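Local coordinates for protein 3-hydroxy-3-methylglutaryl-CoA lyase (Acinetobacter baumannii, PDB 6NDS) that binds coenzyme A and a zinc ion and is a TIM-barrel enzyme of the HMGL-like family, named as a lyase, at residues A[62-67]-A[248-253]; A[109-112]-A[117-120]; A[23-28]-A[215-220]. All coordinates share one frame; numbering follows the deposited sequence.

Interaction 1 of 3, residues A[62-67]-A[248-253]; sequences PKAIPN and CPFAPG. With COA (coenzyme A), chain B.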
loop_
_atom_site.group_PDB
_atom_site.type_symbol
_atom_site.label_atom_id
_atom_site.label_comp_id
_atom_site.label_asym_id
_atom_site.label_seq_id
_atom_site.Cartn_x
_atom_site.Cartn_y
_atom_site.Cartn_z
ATOM N N PRO A 62 -24.238 -4.007 22.799
ATOM C CA PRO A 62 -24.663 -2.858 21.992
ATOM C C PRO A 62 -24.154 -1.538 22.541
ATOM O O PRO A 62 -24.123 -0.551 21.795
ATOM C CB PRO A 62 -26.196 -2.939 22.046
ATOM C CG PRO A 62 -26.470 -3.599 23.361
ATOM C CD PRO A 62 -25.358 -4.604 23.548
ATOM N N LYS A 63 -23.754 -1.486 23.819
ATOM C CA LYS A 63 -23.134 -0.272 24.341
ATOM C C LYS A 63 -21.721 -0.105 23.802
ATOM O O LYS A 63 -21.263 1.024 23.594
ATOM C CB LYS A 63 -23.115 -0.296 25.868
ATOM C CG LYS A 63 -24.492 -0.248 26.508
ATOM C CD LYS A 63 -24.372 -0.249 28.029
ATOM C CE LYS A 63 -25.728 -0.177 28.698
ATOM N NZ LYS A 63 -25.594 -0.079 30.184
ATOM N N ALA A 64 -21.023 -1.213 23.574
ATOM C CA ALA A 64 -19.673 -1.183 23.026
ATOM C C ALA A 64 -19.672 -0.887 21.529
ATOM O O ALA A 64 -18.896 -0.049 21.059
ATOM C CB ALA A 64 -18.978 -2.517 23.298
ATOM N N ILE A 65 -20.509 -1.583 20.763
ATOM C CA ILE A 65 -20.488 -1.483 19.304
ATOM C C ILE A 65 -21.923 -1.325 18.819
ATOM O O ILE A 65 -22.523 -2.293 18.337
ATOM C CB ILE A 65 -19.810 -2.708 18.665
ATOM C CG1 ILE A 65 -18.425 -2.948 19.279
ATOM C CG2 ILE A 65 -19.692 -2.562 17.133
ATOM C CD1 ILE A 65 -17.345 -1.981 18.792
ATOM N N PRO A 66 -22.507 -0.132 18.932
ATOM C CA PRO A 66 -23.915 0.030 18.526
ATOM C C PRO A 66 -24.160 -0.248 17.058
ATOM O O PRO A 66 -25.267 -0.660 16.701
ATOM C CB PRO A 66 -24.226 1.490 18.888
ATOM C CG PRO A 66 -22.919 2.144 19.136
ATOM C CD PRO A 66 -21.971 1.070 19.586
ATOM N N ASN A 67 -23.154 -0.066 16.194
ATOM C CA ASN A 67 -23.359 -0.286 14.764
ATOM C C ASN A 67 -23.660 -1.736 14.405
ATOM O O ASN A 67 -24.192 -1.989 13.319
ATOM C CB ASN A 67 -22.126 0.149 13.975
ATOM C CG ASN A 67 -22.118 1.612 13.658
ATOM O OD1 ASN A 67 -23.152 2.290 13.715
ATOM N ND2 ASN A 67 -20.942 2.115 13.288
ATOM N N CYS A 248 -10.994 -0.760 14.582
ATOM C CA CYS A 248 -11.648 -1.001 15.868
ATOM C C CYS A 248 -11.815 0.310 16.617
ATOM O O CYS A 248 -10.845 1.074 16.738
ATOM C CB CYS A 248 -10.839 -1.984 16.717
ATOM S SG CYS A 248 -11.437 -2.198 18.438
ATOM N N PRO A 249 -13.014 0.606 17.128
ATOM C CA PRO A 249 -13.225 1.892 17.812
ATOM C C PRO A 249 -12.471 2.021 19.122
ATOM O O PRO A 249 -12.305 3.147 19.607
ATOM C CB PRO A 249 -14.744 1.927 18.044
ATOM C CG PRO A 249 -15.311 0.888 17.107
ATOM C CD PRO A 249 -14.259 -0.171 17.011
ATOM N N PHE A 250 -12.013 0.919 19.710
ATOM C CA PHE A 250 -11.320 0.951 20.991
ATOM C C PHE A 250 -9.812 0.769 20.856
ATOM O O PHE A 250 -9.106 0.758 21.870
ATOM C CB PHE A 250 -11.918 -0.108 21.929
ATOM C CG PHE A 250 -13.389 0.085 22.175
ATOM C CD1 PHE A 250 -13.835 1.120 22.982
ATOM C CD2 PHE A 250 -14.327 -0.745 21.579
ATOM C CE1 PHE A 250 -15.190 1.316 23.204
ATOM C CE2 PHE A 250 -15.687 -0.552 21.802
ATOM C CZ PHE A 250 -16.114 0.479 22.610
ATOM N N ALA A 251 -9.305 0.639 19.628
ATOM C CA ALA A 251 -7.877 0.722 19.369
ATOM C C ALA A 251 -7.587 2.091 18.768
ATOM O O ALA A 251 -7.928 2.325 17.598
ATOM C CB ALA A 251 -7.432 -0.394 18.423
ATOM N N PRO A 252 -6.978 3.019 19.511
ATOM C CA PRO A 252 -6.912 4.413 19.051
ATOM C C PRO A 252 -6.159 4.542 17.736
ATOM O O PRO A 252 -5.106 3.931 17.538
ATOM C CB PRO A 252 -6.173 5.132 20.189
ATOM C CG PRO A 252 -6.254 4.206 21.360
ATOM C CD PRO A 252 -6.266 2.826 20.782
ATOM N N GLY A 253 -6.714 5.349 16.834
ATOM C CA GLY A 253 -6.119 5.529 15.525
ATOM C C GLY A 253 -6.213 4.335 14.604
ATOM O O GLY A 253 -5.531 4.310 13.575
HETATM N N1A COA B . -23.697 -9.370 23.742
HETATM C C2A COA B . -24.669 -8.582 24.226
HETATM N N3A COA B . -24.878 -8.171 25.475
HETATM C C4A COA B . -23.932 -8.654 26.296
HETATM C C5A COA B . -22.869 -9.462 25.952
HETATM C C6A COA B . -22.753 -9.834 24.599
HETATM N N6A COA B . -21.785 -10.616 24.132
HETATM N N7A COA B . -22.107 -9.759 27.075
HETATM C C8A COA B . -22.710 -9.132 28.060
HETATM N N9A COA B . -23.825 -8.444 27.646
HETATM C C1B COA B . -24.752 -7.662 28.468
HETATM C C2B COA B . -25.383 -8.441 29.620
HETATM O O2B COA B . -26.462 -9.274 29.252
HETATM C C3B COA B . -25.763 -7.284 30.539
HETATM O O3B COA B . -26.856 -6.551 29.995
HETATM P P3B COA B . -27.573 -5.666 31.145
HETATM O O7A COA B . -26.801 -4.366 31.285
HETATM O O8A COA B . -27.511 -6.503 32.409
HETATM O O9A COA B . -28.999 -5.441 30.681
HETATM C C4B COA B . -24.462 -6.504 30.473
HETATM O O4B COA B . -24.070 -6.586 29.074
HETATM C C5B COA B . -23.385 -7.155 31.301
HETATM O O5B COA B . -22.190 -6.364 31.237
HETATM P P1A COA B . -20.823 -7.096 31.624
HETATM O O1A COA B . -20.987 -8.576 31.531
HETATM O O2A COA B . -20.257 -6.486 32.864
HETATM O O3A COA B . -19.958 -6.631 30.361
HETATM P P2A COA B . -19.337 -5.217 29.953
HETATM O O4A COA B . -18.147 -4.957 30.816
HETATM O O5A COA B . -20.412 -4.184 29.874
HETATM O O6A COA B . -18.878 -5.552 28.453
HETATM C CBP COA B . -18.129 -7.036 26.738
HETATM C CCP COA B . -17.992 -6.674 28.213
HETATM C CDP COA B . -17.088 -8.093 26.353
HETATM C CEP COA B . -19.532 -7.602 26.490
HETATM C CAP COA B . -17.919 -5.754 25.928
HETATM O OAP COA B . -16.708 -5.139 26.343
HETATM C C9P COA B . -17.859 -5.989 24.428
HETATM O O9P COA B . -18.872 -6.288 23.802
HETATM N N8P COA B . -16.675 -5.840 23.854
HETATM C C7P COA B . -16.426 -6.148 22.452
HETATM C C6P COA B . -16.154 -4.899 21.655
HETATM C C5P COA B . -15.737 -5.216 20.235
HETATM O O5P COA B . -16.397 -5.990 19.544
HETATM N N4P COA B . -14.634 -4.606 19.784
HETATM C C3P COA B . -14.182 -4.652 18.401
HETATM C C2P COA B . -13.917 -6.061 17.929
HETATM S S1P COA B . -12.783 -6.943 19.031
#
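Ile65 reaches across from the 62-67 loop to Phe250 and Pro249 of the 248-253 loop, its side chain running outward from CB. The first branch, CG2, stands anti to the backbone N and packs on Gln28 of helix 22-28, which Cys248 and Pro249 also touch. The other branch, CG1, lies anti to the carbonyl carbon (chi1 -53°), which sends it to coenzyme A: CG1 of Ile65 is 3.6 Å from C5P, an amide carbon of the pantetheine arm. The last atom, CD1, is shared three ways. It approaches the Phe250 ring obliquely, with Ile65 CD1 3.7 Å from Phe250 CE2, and it meets the Pro249 ring at 3.9 Å from CG of Pro249, while COA C5P lies at the same 3.9 Å from Ile65 CD1.

Beside this apolar cluster, the carbonyl O of Ala64 meets the rim of the Phe250 ring near its plane, 3.2 Å from Phe250 CZ, a partly negative oxygen at the electropositive ring edge. CB of Ala64 lies 4.1 Å from CE2 of Phe250 and also touches the C9P amide of the ligand. The second loop forms a type I beta turn from Cys248 to Ala251, within which the N-H of Phe250 makes a hydrogen bond of 3.4 Å to Cys248 SG, N-H...S angle 154°. That sulfur lies 3.7 Å from COA C3P. Ala64, Ile65 and Cys248 all belong to the coenzyme A pocket, so two loops following the C-terminal ends of barrel strands meet beside the pantetheine arm, the usual location of a ligand site in a TIM barrel.

Interaction 2 of 3, residues A[109-112]-A[117-120]; sequences LVLS and HNLA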
loop_
_atom_site.group_PDB
_atom_site.type_symbol
_atom_site.label_atom_id
_atom_site.label_comp_id
_atom_site.label_asym_id
_atom_site.label_seq_id
_atom_site.Cartn_x
_atom_site.Cartn_y
_atom_site.Cartn_z
ATOM N N LEU A 109 -13.745 -16.438 18.276
ATOM C CA LEU A 109 -13.403 -15.944 19.604
ATOM C C LEU A 109 -12.233 -14.977 19.491
ATOM O O LEU A 109 -11.292 -15.221 18.740
ATOM C CB LEU A 109 -13.017 -17.099 20.531
ATOM C CG LEU A 109 -13.770 -18.433 20.466
ATOM C CD1 LEU A 109 -13.351 -19.335 21.619
ATOM C CD2 LEU A 109 -15.259 -18.227 20.492
ATOM N N VAL A 110 -12.284 -13.875 20.246
ATOM C CA VAL A 110 -11.257 -12.843 20.127
ATOM C C VAL A 110 -10.766 -12.408 21.503
ATOM O O VAL A 110 -11.566 -12.078 22.382
ATOM C CB VAL A 110 -11.771 -11.617 19.347
ATOM C CG1 VAL A 110 -10.682 -10.531 19.282
ATOM C CG2 VAL A 110 -12.202 -12.013 17.942
ATOM N N LEU A 111 -9.445 -12.377 21.672
ATOM C CA LEU A 111 -8.816 -11.636 22.759
ATOM C C LEU A 111 -7.548 -10.987 22.209
ATOM O O LEU A 111 -7.099 -11.302 21.102
ATOM C CB LEU A 111 -8.525 -12.530 23.977
ATOM C CG LEU A 111 -7.166 -13.224 24.077
ATOM C CD1 LEU A 111 -7.014 -13.857 25.467
ATOM C CD2 LEU A 111 -6.970 -14.262 22.978
ATOM N N SER A 112 -6.987 -10.040 22.963
ATOM C CA SER A 112 -5.768 -9.343 22.555
ATOM C C SER A 112 -4.554 -9.876 23.305
ATOM O O SER A 112 -4.643 -10.212 24.486
ATOM C CB SER A 112 -5.895 -7.835 22.797
ATOM O OG SER A 112 -7.023 -7.313 22.111
ATOM N N HIS A 117 -4.884 -3.576 25.865
ATOM C CA HIS A 117 -5.889 -3.551 24.812
ATOM C C HIS A 117 -7.057 -4.483 25.126
ATOM O O HIS A 117 -8.208 -4.159 24.817
ATOM C CB HIS A 117 -5.250 -3.913 23.471
ATOM C CG HIS A 117 -6.157 -3.711 22.301
ATOM N ND1 HIS A 117 -6.908 -4.731 21.759
ATOM C CD2 HIS A 117 -6.435 -2.606 21.570
ATOM C CE1 HIS A 117 -7.616 -4.262 20.746
ATOM N NE2 HIS A 117 -7.343 -2.977 20.607
ATOM N N ASN A 118 -6.790 -5.651 25.719
ATOM C CA ASN A 118 -7.896 -6.538 26.069
ATOM C C ASN A 118 -8.816 -5.889 27.095
ATOM O O ASN A 118 -10.044 -6.015 27.009
ATOM C CB ASN A 118 -7.373 -7.877 26.596
ATOM C CG ASN A 118 -8.332 -9.020 26.299
ATOM O OD1 ASN A 118 -8.558 -9.369 25.136
ATOM N ND2 ASN A 118 -8.920 -9.591 27.344
ATOM N N LEU A 119 -8.243 -5.195 28.076
ATOM C CA LEU A 119 -9.072 -4.479 29.044
ATOM C C LEU A 119 -9.841 -3.338 28.381
ATOM O O LEU A 119 -11.021 -3.124 28.679
ATOM C CB LEU A 119 -8.207 -3.957 30.189
ATOM C CG LEU A 119 -7.678 -5.005 31.171
ATOM C CD1 LEU A 119 -6.538 -4.434 32.002
ATOM C CD2 LEU A 119 -8.809 -5.500 32.075
ATOM N N ALA A 120 -9.201 -2.603 27.468
ATOM C CA ALA A 120 -9.885 -1.487 26.817
ATOM C C ALA A 120 -11.020 -1.963 25.918
ATOM O O ALA A 120 -12.047 -1.285 25.804
ATOM C CB ALA A 120 -8.892 -0.666 25.995
HETATM O O HOH W 1 -9.560 -7.847 22.820
#
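Ser112 OG and His117 ND1 form the shortest polar link between strand and helix, a 2.6 Å hydrogen bond in which either could be the donor. The serine oxygen lies in the plane of the imidazole, at its edge, consistent with the bond limiting ring rotation about chi2. OG of Ser112 stands anti to its own carbonyl carbon (chi1 -57°), which carries it to the histidine.

A second bond uses the backbone: the N-H of Ser112 donates to Asn118 OD1 over 2.8 Å at a nearly straight 165°, although the donor is tilted 33° from the amide's carbonyl plane. Water 1 donates to the same Asn118 OD1 and also bonds to OG of Ser112 at 2.7 Å, closing a small polar ring. Asn118 OD1 thus takes two donors, and its ND2 is held elsewhere by Met124 O and Ser129 OG, which fixes the amide's flip.

Around these bonds the packing is close. OD1 of Asn118 sits 3.3 Å from Leu111 CA and 3.4 Å from Leu111 CB, and the CB atoms of Ser112 and His117 are 4.0 Å apart.

All four touching residues are buried. Strand 106-112 pairs with strand 145-151 through backbone bonds such as Leu111 with Ala151, Leu111 packs on helix 126-140, and His117 of helix 115-122 rests against Thr152 and Ala251, placing the contact where the strand's C-terminal end turns into the short helix beyond it.

Interaction 3 of 3, residues A[23-28]-A[215-220]; sequences PRDGLQ and HFHNTR. With ZN (zinc ion), chain H; COA (coenzyme A), chain B.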
loop_
_atom_site.group_PDB
_atom_site.type_symbol
_atom_site.label_atom_id
_atom_site.label_comp_id
_atom_site.label_asym_id
_atom_site.label_seq_id
_atom_site.Cartn_x
_atom_site.Cartn_y
_atom_site.Cartn_z
ATOM N N PRO A 23 -18.625 -6.685 6.586
ATOM C CA PRO A 23 -19.866 -6.504 7.353
ATOM C C PRO A 23 -19.639 -6.396 8.837
ATOM O O PRO A 23 -20.547 -5.951 9.543
ATOM C CB PRO A 23 -20.690 -7.752 7.012
ATOM C CG PRO A 23 -20.118 -8.238 5.678
ATOM C CD PRO A 23 -18.646 -7.958 5.837
ATOM N N ARG A 24 -18.473 -6.814 9.332
ATOM C CA ARG A 24 -18.167 -6.765 10.757
ATOM C C ARG A 24 -17.091 -5.704 11.010
ATOM O O ARG A 24 -17.393 -4.639 11.554
ATOM C CB ARG A 24 -17.731 -8.153 11.236
ATOM C CG ARG A 24 -17.699 -8.357 12.765
ATOM C CD ARG A 24 -16.489 -7.694 13.428
ATOM N NE ARG A 24 -15.217 -8.279 12.987
ATOM C CZ ARG A 24 -14.026 -7.804 13.333
ATOM N NH1 ARG A 24 -13.941 -6.739 14.125
ATOM N NH2 ARG A 24 -12.921 -8.399 12.905
ATOM N N ASP A 25 -15.843 -5.967 10.609
ATOM C CA ASP A 25 -14.775 -5.002 10.855
ATOM C C ASP A 25 -15.056 -3.696 10.129
ATOM O O ASP A 25 -14.800 -2.610 10.663
ATOM C CB ASP A 25 -13.438 -5.596 10.406
ATOM C CG ASP A 25 -12.275 -5.129 11.247
ATOM O OD1 ASP A 25 -12.340 -4.037 11.866
ATOM O OD2 ASP A 25 -11.269 -5.864 11.293
ATOM N N GLY A 26 -15.601 -3.790 8.916
ATOM C CA GLY A 26 -15.851 -2.593 8.135
ATOM C C GLY A 26 -16.899 -1.696 8.763
ATOM O O GLY A 26 -16.718 -0.484 8.858
ATOM N N LEU A 27 -18.005 -2.282 9.212
ATOM C CA LEU A 27 -19.124 -1.471 9.662
ATOM C C LEU A 27 -19.048 -1.086 11.131
ATOM O O LEU A 27 -19.700 -0.115 11.532
ATOM C CB LEU A 27 -20.438 -2.209 9.402
ATOM C CG LEU A 27 -20.718 -2.493 7.923
ATOM C CD1 LEU A 27 -22.118 -3.041 7.797
ATOM C CD2 LEU A 27 -20.563 -1.237 7.084
ATOM N N GLN A 28 -18.254 -1.791 11.940
ATOM C CA GLN A 28 -18.304 -1.512 13.377
ATOM C C GLN A 28 -17.838 -0.097 13.703
ATOM O O GLN A 28 -18.307 0.495 14.682
ATOM C CB GLN A 28 -17.477 -2.543 14.142
ATOM C CG GLN A 28 -16.013 -2.470 13.855
ATOM C CD GLN A 28 -15.218 -3.580 14.518
ATOM O OE1 GLN A 28 -15.775 -4.585 14.980
ATOM N NE2 GLN A 28 -13.901 -3.405 14.561
ATOM N N HIS A 215 -4.772 -11.418 9.516
ATOM C CA HIS A 215 -5.738 -10.315 9.470
ATOM C C HIS A 215 -4.959 -9.003 9.610
ATOM O O HIS A 215 -4.669 -8.559 10.722
ATOM C CB HIS A 215 -6.746 -10.542 10.589
ATOM C CG HIS A 215 -7.774 -9.462 10.758
ATOM N ND1 HIS A 215 -9.114 -9.677 10.509
ATOM C CD2 HIS A 215 -7.679 -8.197 11.244
ATOM C CE1 HIS A 215 -9.794 -8.579 10.792
ATOM N NE2 HIS A 215 -8.948 -7.663 11.236
ATOM N N PHE A 216 -4.594 -8.386 8.485
ATOM C CA PHE A 216 -3.775 -7.174 8.499
ATOM C C PHE A 216 -4.617 -5.916 8.300
ATOM O O PHE A 216 -5.525 -5.874 7.467
ATOM C CB PHE A 216 -2.695 -7.230 7.406
ATOM C CG PHE A 216 -1.650 -8.284 7.622
ATOM C CD1 PHE A 216 -0.752 -8.187 8.678
ATOM C CD2 PHE A 216 -1.515 -9.339 6.731
ATOM C CE1 PHE A 216 0.239 -9.160 8.867
ATOM C CE2 PHE A 216 -0.515 -10.304 6.905
ATOM C CZ PHE A 216 0.358 -10.215 7.978
ATOM N N HIS A 217 -4.315 -4.884 9.072
ATOM C CA HIS A 217 -4.817 -3.553 8.765
ATOM C C HIS A 217 -3.710 -2.758 8.066
ATOM O O HIS A 217 -2.521 -3.090 8.161
ATOM C CB HIS A 217 -5.319 -2.858 10.042
ATOM C CG HIS A 217 -6.615 -3.416 10.572
ATOM N ND1 HIS A 217 -7.827 -2.771 10.403
ATOM C CD2 HIS A 217 -6.891 -4.547 11.263
ATOM C CE1 HIS A 217 -8.788 -3.482 10.965
ATOM N NE2 HIS A 217 -8.249 -4.573 11.483
ATOM N N ASN A 218 -4.112 -1.730 7.310
ATOM C CA ASN A 218 -3.203 -1.011 6.418
ATOM C C ASN A 218 -2.775 0.350 6.976
ATOM O O ASN A 218 -2.420 1.262 6.210
ATOM C CB ASN A 218 -3.845 -0.836 5.041
ATOM C CG ASN A 218 -2.835 -0.422 3.979
ATOM O OD1 ASN A 218 -1.715 -0.940 3.936
ATOM N ND2 ASN A 218 -3.222 0.522 3.127
ATOM N N THR A 219 -2.741 0.476 8.306
ATOM C CA THR A 219 -2.591 1.774 8.962
ATOM C C THR A 219 -1.316 2.487 8.548
ATOM O O THR A 219 -1.302 3.722 8.468
ATOM C CB THR A 219 -2.621 1.564 10.475
ATOM O OG1 THR A 219 -3.728 0.712 10.783
ATOM C CG2 THR A 219 -2.755 2.889 11.220
ATOM N N ARG A 220 -0.235 1.742 8.304
ATOM C CA ARG A 220 1.014 2.362 7.883
ATOM C C ARG A 220 1.412 1.941 6.475
ATOM O O ARG A 220 2.577 2.078 6.086
ATOM C CB ARG A 220 2.110 2.085 8.915
ATOM C CG ARG A 220 1.823 2.960 10.157
ATOM C CD ARG A 220 2.473 2.518 11.422
ATOM N NE ARG A 220 1.993 3.330 12.543
ATOM C CZ ARG A 220 1.075 2.940 13.425
ATOM N NH1 ARG A 220 0.531 1.733 13.342
ATOM N NH2 ARG A 220 0.722 3.753 14.406
HETATM ZN ZN ZN H . -9.579 -6.002 12.497
HETATM N N1A COA B . -23.697 -9.370 23.742
HETATM C C2A COA B . -24.669 -8.582 24.226
HETATM N N3A COA B . -24.878 -8.171 25.475
HETATM C C4A COA B . -23.932 -8.654 26.296
HETATM C C5A COA B . -22.869 -9.462 25.952
HETATM C C6A COA B . -22.753 -9.834 24.599
HETATM N N6A COA B . -21.785 -10.616 24.132
HETATM N N7A COA B . -22.107 -9.759 27.075
HETATM C C8A COA B . -22.710 -9.132 28.060
HETATM N N9A COA B . -23.825 -8.444 27.646
HETATM C C1B COA B . -24.752 -7.662 28.468
HETATM C C2B COA B . -25.383 -8.441 29.620
HETATM O O2B COA B . -26.462 -9.274 29.252
HETATM C C3B COA B . -25.763 -7.284 30.539
HETATM O O3B COA B . -26.856 -6.551 29.995
HETATM P P3B COA B . -27.573 -5.666 31.145
HETATM O O7A COA B . -26.801 -4.366 31.285
HETATM O O8A COA B . -27.511 -6.503 32.409
HETATM O O9A COA B . -28.999 -5.441 30.681
HETATM C C4B COA B . -24.462 -6.504 30.473
HETATM O O4B COA B . -24.070 -6.586 29.074
HETATM C C5B COA B . -23.385 -7.155 31.301
HETATM O O5B COA B . -22.190 -6.364 31.237
HETATM P P1A COA B . -20.823 -7.096 31.624
HETATM O O1A COA B . -20.987 -8.576 31.531
HETATM O O2A COA B . -20.257 -6.486 32.864
HETATM O O3A COA B . -19.958 -6.631 30.361
HETATM P P2A COA B . -19.337 -5.217 29.953
HETATM O O4A COA B . -18.147 -4.957 30.816
HETATM O O5A COA B . -20.412 -4.184 29.874
HETATM O O6A COA B . -18.878 -5.552 28.453
HETATM C CBP COA B . -18.129 -7.036 26.738
HETATM C CCP COA B . -17.992 -6.674 28.213
HETATM C CDP COA B . -17.088 -8.093 26.353
HETATM C CEP COA B . -19.532 -7.602 26.490
HETATM C CAP COA B . -17.919 -5.754 25.928
HETATM O OAP COA B . -16.708 -5.139 26.343
HETATM C C9P COA B . -17.859 -5.989 24.428
HETATM O O9P COA B . -18.872 -6.288 23.802
HETATM N N8P COA B . -16.675 -5.840 23.854
HETATM C C7P COA B . -16.426 -6.148 22.452
HETATM C C6P COA B . -16.154 -4.899 21.655
HETATM C C5P COA B . -15.737 -5.216 20.235
HETATM O O5P COA B . -16.397 -5.990 19.544
HETATM N N4P COA B . -14.634 -4.606 19.784
HETATM C C3P COA B . -14.182 -4.652 18.401
HETATM C C2P COA B . -13.917 -6.061 17.929
HETATM S S1P COA B . -12.783 -6.943 19.031
HETATM O O HOH W 2 -10.393 -4.331 13.704
#
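Asp25 OD2 is gripped by the zinc ion at 2.1 Å and by a hydrogen bond from Asn257 ND2, while the guanidinium of Arg24 adds a salt bridge of charge alone, OD2 lying well out of its plane. From the other segment, His215 NE2 and His217 NE2 each bind the zinc at 2.2 Å, and water 2 takes a further position at 2.2 Å; two atoms from elsewhere complete six ligands. The carboxylate and the His215 ring are nearly coplanar, 18° apart, whereas the His217 ring is turned 66° from the carboxylate.

The site lies at the C-terminal mouth of the TIM barrel: His215 comes from strand 212-216 and His217 from the loop that follows, and helix 22-28, just beyond strand 17-20, supplies Asp25, whose side chain meets theirs from the opposite direction.

Second-shell bonds orient the ligands. His215 ND1 pairs with Asp239 OD2 and His217 ND1 with Ser255 O, which should fix the rotation of both rings and leave NE2 of each for the metal. The remaining carboxylate oxygen, Asp25 OD1, accepts from water 2 at 2.7 Å and from Gly247 N. Arg24 reaches the site through a chain bent at chi2 and chi3, with NE paired to Glu55 and NH1 bonded to Gln28 OE1 at 3.0 Å. Coenzyme A passes alongside, its C2P carbon 3.9 Å from Arg24 NH1.

In the fold
Interactions 2 and 3 are buried and both draw on the parallel barrel sheet, whereas interaction 1 is partly buried and joins two loops. Interaction 3 lies deepest, its centre about 7 Å from the centre of the chain, and its chemistry is metal coordination; the centres of interactions 1 and 2 lie at similar distances from that point, about 16 and 15 Å. Interaction 2 relies on hydrogen bonds and a bridging water, interaction 1 on apolar and ring-edge contacts. Interactions 1 and 3 both touch coenzyme A and meet each other, with Cys248 CA 3.5 Å from Gln28 NE2. Interaction 2 adjoins interaction 1 where Ala251 CB lies 3.4 Å from His117 NE2, but does not touch interaction 3.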